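Local atomic coordinates of probable glutathione S-transferase (Pseudomonas aeruginosa, PDB entry 6JWK), a protein that isomerises maleylpyruvate and belongs to the zeta class of the glutathione S-transferase superfamily. Residues P106-R111 with H133-G138; S12-I17 with L98-D103; Q65-I70 with E164-P169; R129-W134 with M177-A182. One frame throughout, in Å; residues are numbered along the deposited sequence.

Contact 1 of 4, residues P106-R111 with H133-G138; sequences PLNNVR and HWVAEG. With SO4 (sulfate ion), chain I.
Chi1 of -54° places Leu107 CG beside its own backbone N, and a fully extended chi2 then carries CD1 onto the indole of Trp134. The two side chains cross at about a right angle. CD1 lies 3.6 Å from the centroid of the five-membered ring of Trp134 and 17° off its normal, a CH-pi contact over the face. His133 CD2 covers the opposite face, so the indole is clamped from both sides. Asn108 works at the rim: its OD1 stands near the ring plane, 3.7 Å from Trp134 CD1, while ND2 turns to Val135 CG2 at 3.5 Å and makes a weak bond to Tyr131 O. Farther along, Asn109 caps the next helix, OD1 accepting from Arg111 N (3.1 Å) on a lone pair in the carbonyl plane. Val110 N makes a weak bond to a sulfate, probably from the crystallisation liquor, that His105 NE2 and Ser10 N also hold. Leu107 O accepts from Trp130 NE1, and Tyr115 of the second subunit meets the Trp134 ring. The short helix 105-108 thus docks on helix 124-149 at the dimer interface, just before helix 110-120 starts.

Contact 2 of 4, residues S12-I17 with L98-D103; sequences SYRVRI and LLVACD
Arg14 spans the interface between the two domains of a glutathione S-transferase, from helix 10-22 of the thioredoxin-like domain to Ala101 on helix 87-103 of the all-helical domain. The backbones stay far apart, 10.1 Å between Arg14 CA and Ala101 CA, and the side chain bridges that gap by running extended from CG to NE. Its guanidinium comes to the alanine obliquely: NH2 is 3.7 Å from Ala101 CA, and NH1 is 3.8 Å from Ala101 CB. Val100 CG1 borders the same group more loosely.

A water joins this first shell. It sits at the edge of the guanidinium and in its plane, accepts from Arg14 NH2 at 2.8 Å and donates to Ala101 O at 2.7 Å, linking the domains through solvent. The strongest direct partner of the arginine is Ser66 OG, at the start of helix 66-76, which accepts from NH1. Ala101 O lies in the last turn of helix 87-103, whose carbonyl end would, through the water, probably favour the buried positive charge.

Farther out, Leu67 packs on Ala101, and Cys102 meets Cys102 of the second subunit. On helix 10-22, whose sequence carries the RVRIAL run of the zeta-class signature, the other arginine turns elsewhere: Arg16 NE donates to Ala203 O and NH1 to Ser5 OG. Its guanidinium folds back along its own helix, so that Tyr13 CA lies 3.6 Å above the guanidinium plane of Arg16.

Contact 3 of 4, residues Q65-I70 with E164-P169; sequences QSLAII and ECCLVP
Leu67 and Ile70, three residues apart on helix 66-76, present two methyl groups to the adjacent cysteines Cys166 and Cys165 of helix 162-176. The segments run in broadly opposite directions, and two CA pairs, Leu67 with Cys166 and Ile70 with Cys165, are equally spaced at 8.8 Å, which pairs each aliphatic side chain with one cysteine.

The two pairs differ in approach. The CB of Leu67 points along the flank of the facing helix, and only its outer branch crosses the gap: CD2 meets Cys166 SG at 3.6 Å, methyl against sulfur. Cys166 also starts off along the flank; its chi1 of -66° sets SG beside the backbone N, where the methyl finds it. Ile70, by contrast, aims straight across. With CG1 beside its backbone N and the chain then extended, CD1 comes to 3.9 Å from Cys165 CB, meeting the methylene. The two sulfurs themselves diverge, Cys165 SG and Cys166 SG being 6.6 Å apart, too far for a disulfide.

These pairs belong to a larger apolar core. Leu67 also touches Leu98, Cys166 touches Ala97 and Val100, and Cys165 packs on Ile17. Helix 162-176 is kinked at Pro169, whose N has no bond to the preceding turn, and near its start Glu164 OE1 accepts from Gly161 N. A thioredoxin-like domain packing helix 66-76, alongside helix 10-22, against helices 87-103 and 162-176 of the all-helical domain is the architecture of the glutathione S-transferase fold.

Contact 4 of 4, residues R129-W134 with M177-A182; sequences RWYAHW and MGCDLA
Tyr131 carries Met177 over one face of its ring in a Met-aromatic contact that ties helix 124-149 to the connection following helix 162-176 in the all-helical domain. The methionine is the bump: CG rests almost exactly over the ring centre, 3.4 Å from the centroid of Tyr131 and 8° off the normal, a CH-pi contact. Bends at chi2 (-59°) and chi3 fold the rest of the chain back over the ring. Met177 SD therefore stays above the same face, 4.5 Å from the Tyr131 centroid, and CE returns to 4.0 Å from Tyr131 CD2. The side chains cross at about a right angle, and the curled methionine covers the ring like a lid.

Cys179 is the second bump. Its sulfur lodges in the notch between Tyr131 and Ala132, with SG 3.9 Å from Ala132 CA and 4.1 Å from Tyr131 CD1, oblique to the ring. Ala132 CA and Cys179 CA are only 5.6 Å apart, consistent with the small alanine side chain. Gly178, with positive phi, ends the preceding helix in a Schellman motif and so turns the chain between these two side chains.

Behind the notch Cys179 also packs on Val135, and Leu181 on Leu139, continuing along the same helix. Around Leu181 the chain makes an Asx turn, in which Ala182 N donates to Asp180 OD1 at 3.2 Å, from 47° above the carboxylate plane.

Overall arrangement
From the N terminus, contact 2 opens on helix 10-22 and contact 3 on helix 66-76; contact 2 closes first, on helix 87-103, so the two cross. Their centres lie 3 Å apart, and both join the thioredoxin-like domain to the helical one. Contact 1 then opens on 106-111 and closes on 133-138, nested wholly inside the long loop of contact 3 and following contact 2 in series. Contact 4 starts at 129-134, overlapping the end of contact 1, and crosses contact 3, which closes on helix 162-176 before contact 4 closes just beyond it. Contacts 1 and 4 share helix 124-149 and lie within the helical domain. All four touch the second subunit.

Contact 1 of 4, residues P106-R111 with H133-G138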
loop_
_atom_site.group_PDB
_atom_site.type_symbol
_atom_site.label_atom_id
_atom_site.label_comp_id
_atom_site.label_asym_id
_atom_site.label_seq_id
_atom_site.Cartn_x
_atom_site.Cartn_y
_atom_site.Cartn_z
ATOM N N PRO B 106 4.935 -5.024 4.587
ATOM C CA PRO B 106 4.823 -6.241 3.766
ATOM C C PRO B 106 6.061 -7.162 3.799
ATOM O O PRO B 106 5.902 -8.366 3.635
ATOM C CB PRO B 106 4.632 -5.717 2.352
ATOM C CG PRO B 106 4.003 -4.351 2.561
ATOM C CD PRO B 106 4.741 -3.806 3.796
ATOM N N LEU B 107 7.238 -6.601 4.023
ATOM C CA LEU B 107 8.498 -7.387 4.115
ATOM C C LEU B 107 8.623 -8.047 5.488
ATOM O O LEU B 107 9.355 -9.022 5.574
ATOM C CB LEU B 107 9.682 -6.474 3.823
ATOM C CG LEU B 107 9.577 -5.736 2.496
ATOM C CD1 LEU B 107 10.798 -4.878 2.249
ATOM C CD2 LEU B 107 9.414 -6.742 1.390
ATOM N N ASN B 108 7.900 -7.566 6.509
ATOM C CA ASN B 108 8.133 -7.903 7.940
ATOM C C ASN B 108 6.892 -8.620 8.496
ATOM O O ASN B 108 6.814 -8.809 9.661
ATOM C CB ASN B 108 8.596 -6.655 8.698
ATOM C CG ASN B 108 10.046 -6.313 8.407
ATOM O OD1 ASN B 108 10.785 -7.086 7.762
ATOM N ND2 ASN B 108 10.454 -5.122 8.800
ATOM N N ASN B 109 6.012 -9.060 7.611
ATOM C CA ASN B 109 4.750 -9.814 7.832
ATOM C C ASN B 109 5.094 -11.166 8.472
ATOM O O ASN B 109 6.152 -11.738 8.114
ATOM C CB ASN B 109 4.125 -10.085 6.448
ATOM C CG ASN B 109 2.621 -10.202 6.409
ATOM O OD1 ASN B 109 2.049 -11.257 6.707
ATOM N ND2 ASN B 109 1.975 -9.138 5.958
ATOM N N VAL B 110 4.193 -11.748 9.266
ATOM C CA VAL B 110 4.364 -13.166 9.696
ATOM C C VAL B 110 4.448 -14.076 8.452
ATOM O O VAL B 110 5.335 -14.907 8.400
ATOM C CB VAL B 110 3.282 -13.606 10.690
ATOM C CG1 VAL B 110 1.870 -13.327 10.197
ATOM C CG2 VAL B 110 3.468 -15.068 11.029
ATOM N N ARG B 111 3.613 -13.854 7.468
ATOM C CA ARG B 111 3.613 -14.657 6.278
ATOM C C ARG B 111 5.016 -14.695 5.635
ATOM O O ARG B 111 5.510 -15.738 5.323
ATOM C CB ARG B 111 2.429 -14.252 5.367
ATOM C CG ARG B 111 2.725 -13.820 3.956
ATOM C CD ARG B 111 1.518 -13.284 3.182
ATOM N NE ARG B 111 1.870 -12.068 2.476
ATOM C CZ ARG B 111 1.642 -11.816 1.202
ATOM N NH1 ARG B 111 2.025 -10.678 0.710
ATOM N NH2 ARG B 111 1.019 -12.680 0.424
ATOM N N HIS B 133 16.625 -4.261 8.993
ATOM C CA HIS B 133 17.067 -3.509 7.787
ATOM C C HIS B 133 15.864 -2.734 7.178
ATOM O O HIS B 133 16.005 -1.558 6.867
ATOM C CB HIS B 133 17.784 -4.434 6.770
ATOM C CG HIS B 133 18.061 -3.774 5.456
ATOM N ND1 HIS B 133 19.033 -2.795 5.294
ATOM C CD2 HIS B 133 17.473 -3.919 4.244
ATOM C CE1 HIS B 133 19.054 -2.395 4.039
ATOM N NE2 HIS B 133 18.087 -3.049 3.382
ATOM N N TRP B 134 14.739 -3.378 6.944
ATOM C CA TRP B 134 13.587 -2.747 6.260
ATOM C C TRP B 134 13.013 -1.710 7.244
ATOM O O TRP B 134 12.606 -0.605 6.801
ATOM C CB TRP B 134 12.580 -3.821 5.827
ATOM C CG TRP B 134 13.170 -4.843 4.900
ATOM C CD1 TRP B 134 13.181 -6.189 5.085
ATOM C CD2 TRP B 134 13.894 -4.601 3.685
ATOM N NE1 TRP B 134 13.857 -6.806 4.066
ATOM C CE2 TRP B 134 14.325 -5.855 3.203
ATOM C CE3 TRP B 134 14.201 -3.464 2.933
ATOM C CZ2 TRP B 134 15.065 -5.996 2.028
ATOM C CZ3 TRP B 134 14.903 -3.599 1.750
ATOM C CH2 TRP B 134 15.327 -4.852 1.304
ATOM N N VAL B 135 13.017 -2.035 8.543
ATOM C CA VAL B 135 12.602 -1.072 9.594
ATOM C C VAL B 135 13.502 0.168 9.535
ATOM O O VAL B 135 12.927 1.260 9.475
ATOM C CB VAL B 135 12.508 -1.697 10.997
ATOM C CG1 VAL B 135 12.475 -0.641 12.100
ATOM C CG2 VAL B 135 11.268 -2.579 11.109
ATOM N N ALA B 136 14.827 0.060 9.552
ATOM C CA ALA B 136 15.717 1.260 9.623
ATOM C C ALA B 136 15.527 2.119 8.376
ATOM O O ALA B 136 15.340 3.307 8.499
ATOM C CB ALA B 136 17.192 0.867 9.769
ATOM N N GLU B 137 15.550 1.514 7.199
ATOM C CA GLU B 137 15.350 2.232 5.920
ATOM C C GLU B 137 14.009 2.973 5.960
ATOM O O GLU B 137 13.989 4.162 5.606
ATOM C CB GLU B 137 15.305 1.260 4.732
ATOM C CG GLU B 137 16.544 0.412 4.588
ATOM C CD GLU B 137 17.664 1.117 3.873
ATOM O OE1 GLU B 137 17.431 1.553 2.745
ATOM O OE2 GLU B 137 18.726 1.277 4.477
ATOM N N GLY B 138 12.927 2.281 6.328
ATOM C CA GLY B 138 11.570 2.866 6.276
ATOM C C GLY B 138 11.351 3.940 7.346
ATOM O O GLY B 138 10.774 4.974 7.039
HETATM S S SO4 I . 0.490 -9.276 10.230
HETATM O O1 SO4 I . -0.385 -8.301 9.650
HETATM O O2 SO4 I . 1.438 -9.757 9.279
HETATM O O3 SO4 I . 1.261 -8.728 11.329
HETATM O O4 SO4 I . -0.321 -10.367 10.685
#

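Contact 2 of 4, residues S12-I17 with L98-D103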
loop_
_atom_site.group_PDB
_atom_site.type_symbol
_atom_site.label_atom_id
_atom_site.label_comp_id
_atom_site.label_asym_id
_atom_site.label_seq_id
_atom_site.Cartn_x
_atom_site.Cartn_y
_atom_site.Cartn_z
ATOM N N SER B 12 -4.900 -5.780 11.421
ATOM C CA SER B 12 -6.124 -5.729 12.282
ATOM C C SER B 12 -6.022 -4.523 13.232
ATOM O O SER B 12 -6.994 -3.795 13.415
ATOM C CB SER B 12 -6.318 -7.003 13.075
ATOM O OG SER B 12 -6.536 -8.112 12.217
ATOM N N TYR B 13 -4.863 -4.367 13.849
ATOM C CA TYR B 13 -4.603 -3.263 14.808
ATOM C C TYR B 13 -4.917 -1.918 14.108
ATOM O O TYR B 13 -5.596 -1.063 14.708
ATOM C CB TYR B 13 -3.175 -3.430 15.326
ATOM C CG TYR B 13 -2.774 -2.531 16.470
ATOM C CD1 TYR B 13 -3.688 -1.715 17.133
ATOM C CD2 TYR B 13 -1.472 -2.576 16.957
ATOM C CE1 TYR B 13 -3.291 -0.900 18.190
ATOM C CE2 TYR B 13 -1.068 -1.770 18.020
ATOM C CZ TYR B 13 -1.985 -0.938 18.641
ATOM O OH TYR B 13 -1.576 -0.168 19.691
ATOM N N ARG B 14 -4.419 -1.706 12.884
ATOM C CA ARG B 14 -4.657 -0.453 12.103
ATOM C C ARG B 14 -6.157 -0.151 12.092
ATOM O O ARG B 14 -6.537 0.955 12.309
ATOM C CB ARG B 14 -4.221 -0.552 10.629
ATOM C CG ARG B 14 -2.729 -0.740 10.402
ATOM C CD ARG B 14 -2.494 -0.909 8.929
ATOM N NE ARG B 14 -1.118 -1.229 8.673
ATOM C CZ ARG B 14 -0.648 -1.615 7.518
ATOM N NH1 ARG B 14 -1.480 -1.799 6.505
ATOM N NH2 ARG B 14 0.644 -1.866 7.384
ATOM N N VAL B 15 -6.986 -1.144 11.798
ATOM C CA VAL B 15 -8.446 -0.913 11.631
ATOM C C VAL B 15 -9.152 -0.818 12.974
ATOM O O VAL B 15 -10.160 -0.054 13.073
ATOM C CB VAL B 15 -9.064 -2.025 10.756
ATOM C CG1 VAL B 15 -10.549 -1.802 10.583
ATOM C CG2 VAL B 15 -8.370 -2.087 9.388
ATOM N N ARG B 16 -8.706 -1.549 13.992
ATOM C CA ARG B 16 -9.245 -1.373 15.373
ATOM C C ARG B 16 -8.981 0.063 15.846
ATOM O O ARG B 16 -9.863 0.665 16.488
ATOM C CB ARG B 16 -8.655 -2.361 16.370
ATOM C CG ARG B 16 -9.089 -3.805 16.147
ATOM C CD ARG B 16 -8.752 -4.711 17.316
ATOM N NE ARG B 16 -7.372 -4.592 17.793
ATOM C CZ ARG B 16 -6.340 -5.331 17.416
ATOM N NH1 ARG B 16 -6.493 -6.321 16.552
ATOM N NH2 ARG B 16 -5.143 -5.102 17.956
ATOM N N ILE B 17 -7.841 0.650 15.510
ATOM C CA ILE B 17 -7.620 2.080 15.900
ATOM C C ILE B 17 -8.624 2.951 15.144
ATOM O O ILE B 17 -9.267 3.846 15.770
ATOM C CB ILE B 17 -6.176 2.485 15.578
ATOM C CG1 ILE B 17 -5.171 1.689 16.413
ATOM C CG2 ILE B 17 -5.959 3.982 15.711
ATOM C CD1 ILE B 17 -3.729 1.828 15.898
ATOM N N LEU B 98 1.436 5.067 3.213
ATOM C CA LEU B 98 1.795 4.100 2.146
ATOM C C LEU B 98 3.257 3.746 2.294
ATOM O O LEU B 98 3.577 2.585 2.033
ATOM C CB LEU B 98 1.498 4.671 0.757
ATOM C CG LEU B 98 0.005 4.759 0.495
ATOM C CD1 LEU B 98 -0.245 5.746 -0.630
ATOM C CD2 LEU B 98 -0.574 3.380 0.170
ATOM N N LEU B 99 4.083 4.648 2.813
ATOM C CA LEU B 99 5.477 4.257 3.145
ATOM C C LEU B 99 5.486 3.077 4.113
ATOM O O LEU B 99 6.241 2.100 3.898
ATOM C CB LEU B 99 6.215 5.461 3.722
ATOM C CG LEU B 99 7.618 5.224 4.255
ATOM C CD1 LEU B 99 8.586 4.807 3.137
ATOM C CD2 LEU B 99 8.096 6.532 4.867
ATOM N N VAL B 100 4.723 3.166 5.191
ATOM C CA VAL B 100 4.586 2.049 6.157
ATOM C C VAL B 100 3.921 0.831 5.483
ATOM O O VAL B 100 4.496 -0.270 5.563
ATOM C CB VAL B 100 3.790 2.509 7.377
ATOM C CG1 VAL B 100 3.588 1.350 8.334
ATOM C CG2 VAL B 100 4.544 3.682 8.022
ATOM N N ALA B 101 2.786 1.029 4.820
ATOM C CA ALA B 101 1.902 -0.070 4.370
ATOM C C ALA B 101 2.476 -0.786 3.136
ATOM O O ALA B 101 2.077 -1.908 2.895
ATOM C CB ALA B 101 0.495 0.459 4.157
ATOM N N CYS B 102 3.310 -0.129 2.344
ATOM C CA CYS B 102 3.904 -0.659 1.082
ATOM C C CYS B 102 5.394 -0.986 1.248
ATOM O O CYS B 102 5.810 -1.980 0.678
ATOM C CB CYS B 102 3.787 0.320 -0.080
ATOM S SG CYS B 102 2.073 0.681 -0.480
ATOM N N ASP B 103 6.160 -0.184 1.993
ATOM C CA ASP B 103 7.649 -0.230 1.960
ATOM C C ASP B 103 8.223 -0.819 3.236
ATOM O O ASP B 103 9.441 -1.072 3.238
ATOM C CB ASP B 103 8.258 1.141 1.683
ATOM C CG ASP B 103 7.897 1.667 0.289
ATOM O OD1 ASP B 103 7.340 0.867 -0.508
ATOM O OD2 ASP B 103 8.111 2.863 0.033
HETATM O O HOH W 1 0.973 -3.234 4.915
#

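Contact 3 of 4, residues Q65-I70 with E164-P169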
loop_
_atom_site.group_PDB
_atom_site.type_symbol
_atom_site.label_atom_id
_atom_site.label_comp_id
_atom_site.label_asym_id
_atom_site.label_seq_id
_atom_site.Cartn_x
_atom_site.Cartn_y
_atom_site.Cartn_z
ATOM N N GLN B 65 -8.265 -5.245 2.898
ATOM C CA GLN B 65 -7.258 -4.176 2.711
ATOM C C GLN B 65 -7.541 -3.103 3.755
ATOM O O GLN B 65 -8.462 -2.291 3.605
ATOM C CB GLN B 65 -7.134 -3.677 1.282
ATOM C CG GLN B 65 -6.578 -4.728 0.314
ATOM C CD GLN B 65 -5.166 -5.154 0.642
ATOM O OE1 GLN B 65 -4.358 -4.383 1.185
ATOM N NE2 GLN B 65 -4.862 -6.409 0.334
ATOM N N SER B 66 -6.701 -3.103 4.787
ATOM C CA SER B 66 -6.781 -2.169 5.934
ATOM C C SER B 66 -6.899 -0.719 5.450
ATOM O O SER B 66 -7.807 0.045 5.960
ATOM C CB SER B 66 -5.592 -2.452 6.865
ATOM O OG SER B 66 -4.356 -2.168 6.239
ATOM N N LEU B 67 -6.098 -0.266 4.474
ATOM C CA LEU B 67 -6.229 1.151 4.020
ATOM C C LEU B 67 -7.511 1.382 3.197
ATOM O O LEU B 67 -8.058 2.482 3.286
ATOM C CB LEU B 67 -5.030 1.618 3.199
ATOM C CG LEU B 67 -3.660 1.476 3.840
ATOM C CD1 LEU B 67 -2.721 2.529 3.262
ATOM C CD2 LEU B 67 -3.682 1.534 5.329
ATOM N N ALA B 68 -8.025 0.404 2.441
ATOM C CA ALA B 68 -9.336 0.587 1.772
ATOM C C ALA B 68 -10.426 0.681 2.851
ATOM O O ALA B 68 -11.382 1.472 2.702
ATOM C CB ALA B 68 -9.585 -0.531 0.779
ATOM N N ILE B 69 -10.329 -0.135 3.898
ATOM C CA ILE B 69 -11.361 -0.156 4.961
ATOM C C ILE B 69 -11.303 1.209 5.651
ATOM O O ILE B 69 -12.356 1.778 5.932
ATOM C CB ILE B 69 -11.143 -1.298 5.950
ATOM C CG1 ILE B 69 -11.460 -2.645 5.308
ATOM C CG2 ILE B 69 -11.963 -1.061 7.204
ATOM C CD1 ILE B 69 -10.706 -3.822 5.927
ATOM N N ILE B 70 -10.117 1.710 5.951
ATOM C CA ILE B 70 -10.051 3.018 6.667
ATOM C C ILE B 70 -10.727 4.090 5.806
ATOM O O ILE B 70 -11.523 4.932 6.342
ATOM C CB ILE B 70 -8.611 3.336 7.049
ATOM C CG1 ILE B 70 -8.214 2.423 8.195
ATOM C CG2 ILE B 70 -8.430 4.810 7.381
ATOM C CD1 ILE B 70 -6.738 2.518 8.512
ATOM N N GLU B 164 -1.458 7.612 11.917
ATOM C CA GLU B 164 -1.240 7.026 13.260
ATOM C C GLU B 164 -1.810 5.607 13.233
ATOM O O GLU B 164 -1.274 4.730 13.927
ATOM C CB GLU B 164 -1.830 7.911 14.362
ATOM C CG GLU B 164 -1.077 9.250 14.520
ATOM C CD GLU B 164 -1.355 10.322 13.469
ATOM O OE1 GLU B 164 -2.457 10.284 12.790
ATOM O OE2 GLU B 164 -0.469 11.221 13.324
ATOM N N CYS B 165 -2.864 5.362 12.462
ATOM C CA CYS B 165 -3.404 3.985 12.341
ATOM C C CYS B 165 -2.289 3.062 11.789
ATOM O O CYS B 165 -2.227 1.879 12.195
ATOM C CB CYS B 165 -4.608 3.923 11.427
ATOM S SG CYS B 165 -6.069 4.755 12.071
ATOM N N CYS B 166 -1.410 3.562 10.910
ATOM C CA CYS B 166 -0.329 2.742 10.310
ATOM C C CYS B 166 0.928 2.771 11.198
ATOM O O CYS B 166 1.596 1.722 11.335
ATOM C CB CYS B 166 0.003 3.222 8.911
ATOM S SG CYS B 166 -1.381 2.965 7.772
ATOM N N LEU B 167 1.285 3.917 11.780
ATOM C CA LEU B 167 2.569 4.000 12.520
ATOM C C LEU B 167 2.542 3.227 13.830
ATOM O O LEU B 167 3.556 2.575 14.176
ATOM C CB LEU B 167 2.944 5.459 12.744
ATOM C CG LEU B 167 3.889 5.974 11.657
ATOM C CD1 LEU B 167 3.969 7.509 11.629
ATOM C CD2 LEU B 167 5.277 5.341 11.818
ATOM N N VAL B 168 1.478 3.336 14.596
ATOM C CA VAL B 168 1.465 2.760 15.961
ATOM C C VAL B 168 1.670 1.256 15.851
ATOM O O VAL B 168 2.481 0.714 16.576
ATOM C CB VAL B 168 0.196 3.169 16.733
ATOM C CG1 VAL B 168 -0.118 2.252 17.899
ATOM C CG2 VAL B 168 0.354 4.619 17.175
ATOM N N PRO B 169 0.977 0.525 14.951
ATOM C CA PRO B 169 1.254 -0.898 14.847
ATOM C C PRO B 169 2.688 -1.210 14.385
ATOM O O PRO B 169 3.346 -2.137 14.917
ATOM C CB PRO B 169 0.150 -1.367 13.876
ATOM C CG PRO B 169 -0.968 -0.373 14.065
ATOM C CD PRO B 169 -0.202 0.952 14.157
#

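Contact 4 of 4, residues R129-W134 with M177-A182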
loop_
_atom_site.group_PDB
_atom_site.type_symbol
_atom_site.label_atom_id
_atom_site.label_comp_id
_atom_site.label_asym_id
_atom_site.label_seq_id
_atom_site.Cartn_x
_atom_site.Cartn_y
_atom_site.Cartn_z
ATOM N N ARG B 129 17.801 -9.611 11.507
ATOM C CA ARG B 129 18.587 -8.598 10.732
ATOM C C ARG B 129 17.816 -8.145 9.472
ATOM O O ARG B 129 17.913 -6.961 9.035
ATOM C CB ARG B 129 19.952 -9.164 10.309
ATOM C CG ARG B 129 20.953 -9.335 11.460
ATOM C CD ARG B 129 22.325 -9.950 11.136
ATOM N NE ARG B 129 22.152 -10.917 10.064
ATOM C CZ ARG B 129 22.403 -10.703 8.762
ATOM N NH1 ARG B 129 22.932 -9.560 8.345
ATOM N NH2 ARG B 129 22.127 -11.654 7.882
ATOM N N TRP B 130 17.089 -9.056 8.839
ATOM C CA TRP B 130 16.195 -8.667 7.714
ATOM C C TRP B 130 15.187 -7.637 8.243
ATOM O O TRP B 130 15.056 -6.595 7.616
ATOM C CB TRP B 130 15.522 -9.927 7.151
ATOM C CG TRP B 130 14.249 -9.765 6.386
ATOM C CD1 TRP B 130 12.985 -9.596 6.888
ATOM C CD2 TRP B 130 14.101 -9.950 4.972
ATOM N NE1 TRP B 130 12.068 -9.603 5.872
ATOM C CE2 TRP B 130 12.724 -9.824 4.686
ATOM C CE3 TRP B 130 15.000 -10.178 3.917
ATOM C CZ2 TRP B 130 12.234 -9.923 3.382
ATOM C CZ3 TRP B 130 14.507 -10.280 2.626
ATOM C CH2 TRP B 130 13.144 -10.124 2.366
ATOM N N TYR B 131 14.491 -7.976 9.326
ATOM C CA TYR B 131 13.399 -7.171 9.935
ATOM C C TYR B 131 13.938 -5.754 10.176
ATOM O O TYR B 131 13.312 -4.730 9.746
ATOM C CB TYR B 131 12.859 -7.875 11.178
ATOM C CG TYR B 131 11.479 -7.437 11.585
ATOM C CD1 TYR B 131 11.231 -6.185 12.138
ATOM C CD2 TYR B 131 10.417 -8.301 11.435
ATOM C CE1 TYR B 131 9.951 -5.810 12.518
ATOM C CE2 TYR B 131 9.136 -7.940 11.811
ATOM C CZ TYR B 131 8.902 -6.696 12.367
ATOM O OH TYR B 131 7.603 -6.404 12.709
ATOM N N ALA B 132 15.136 -5.699 10.761
ATOM C CA ALA B 132 15.749 -4.465 11.283
ATOM C C ALA B 132 16.237 -3.630 10.109
ATOM O O ALA B 132 16.179 -2.390 10.189
ATOM C CB ALA B 132 16.863 -4.804 12.268
ATOM N N HIS B 133 16.625 -4.261 8.993
ATOM C CA HIS B 133 17.067 -3.509 7.787
ATOM C C HIS B 133 15.864 -2.734 7.178
ATOM O O HIS B 133 16.005 -1.558 6.867
ATOM C CB HIS B 133 17.784 -4.434 6.770
ATOM C CG HIS B 133 18.061 -3.774 5.456
ATOM N ND1 HIS B 133 19.033 -2.795 5.294
ATOM C CD2 HIS B 133 17.473 -3.919 4.244
ATOM C CE1 HIS B 133 19.054 -2.395 4.039
ATOM N NE2 HIS B 133 18.087 -3.049 3.382
ATOM N N TRP B 134 14.739 -3.378 6.944
ATOM C CA TRP B 134 13.587 -2.747 6.260
ATOM C C TRP B 134 13.013 -1.710 7.244
ATOM O O TRP B 134 12.606 -0.605 6.801
ATOM C CB TRP B 134 12.580 -3.821 5.827
ATOM C CG TRP B 134 13.170 -4.843 4.900
ATOM C CD1 TRP B 134 13.181 -6.189 5.085
ATOM C CD2 TRP B 134 13.894 -4.601 3.685
ATOM N NE1 TRP B 134 13.857 -6.806 4.066
ATOM C CE2 TRP B 134 14.325 -5.855 3.203
ATOM C CE3 TRP B 134 14.201 -3.464 2.933
ATOM C CZ2 TRP B 134 15.065 -5.996 2.028
ATOM C CZ3 TRP B 134 14.903 -3.599 1.750
ATOM C CH2 TRP B 134 15.327 -4.852 1.304
ATOM N N MET B 177 10.585 -6.641 17.944
ATOM C CA MET B 177 11.622 -7.413 17.194
ATOM C C MET B 177 13.024 -6.938 17.593
ATOM O O MET B 177 14.009 -7.346 16.949
ATOM C CB MET B 177 11.412 -7.279 15.676
ATOM C CG MET B 177 10.318 -8.162 15.163
ATOM S SD MET B 177 10.622 -9.924 15.489
ATOM C CE MET B 177 12.133 -10.056 14.535
ATOM N N GLY B 178 13.147 -6.040 18.569
ATOM C CA GLY B 178 14.482 -5.691 19.097
ATOM C C GLY B 178 15.117 -4.623 18.267
ATOM O O GLY B 178 16.324 -4.425 18.403
ATOM N N CYS B 179 14.335 -3.882 17.456
ATOM C CA CYS B 179 14.925 -2.812 16.622
ATOM C C CYS B 179 15.316 -1.612 17.487
ATOM O O CYS B 179 14.593 -1.268 18.443
ATOM C CB CYS B 179 13.979 -2.346 15.513
ATOM S SG CYS B 179 13.529 -3.701 14.404
ATOM N N ASP B 180 16.369 -0.942 17.070
ATOM C CA ASP B 180 16.807 0.343 17.666
ATOM C C ASP B 180 15.874 1.464 17.188
ATOM O O ASP B 180 15.999 1.879 16.014
ATOM C CB ASP B 180 18.255 0.638 17.255
ATOM C CG ASP B 180 18.798 1.864 17.945
ATOM O OD1 ASP B 180 18.098 2.360 18.842
ATOM O OD2 ASP B 180 19.822 2.365 17.511
ATOM N N LEU B 181 15.099 2.059 18.098
ATOM C CA LEU B 181 14.122 3.123 17.778
ATOM C C LEU B 181 14.643 4.503 18.223
ATOM O O LEU B 181 13.998 5.526 17.900
ATOM C CB LEU B 181 12.807 2.750 18.461
ATOM C CG LEU B 181 12.180 1.438 17.972
ATOM C CD1 LEU B 181 10.810 1.253 18.581
ATOM C CD2 LEU B 181 12.099 1.397 16.458
ATOM N N ALA B 182 15.818 4.559 18.836
ATOM C CA ALA B 182 16.497 5.820 19.246
ATOM C C ALA B 182 16.619 6.801 18.087
ATOM O O ALA B 182 16.468 7.997 18.299
ATOM C CB ALA B 182 17.848 5.542 19.876
#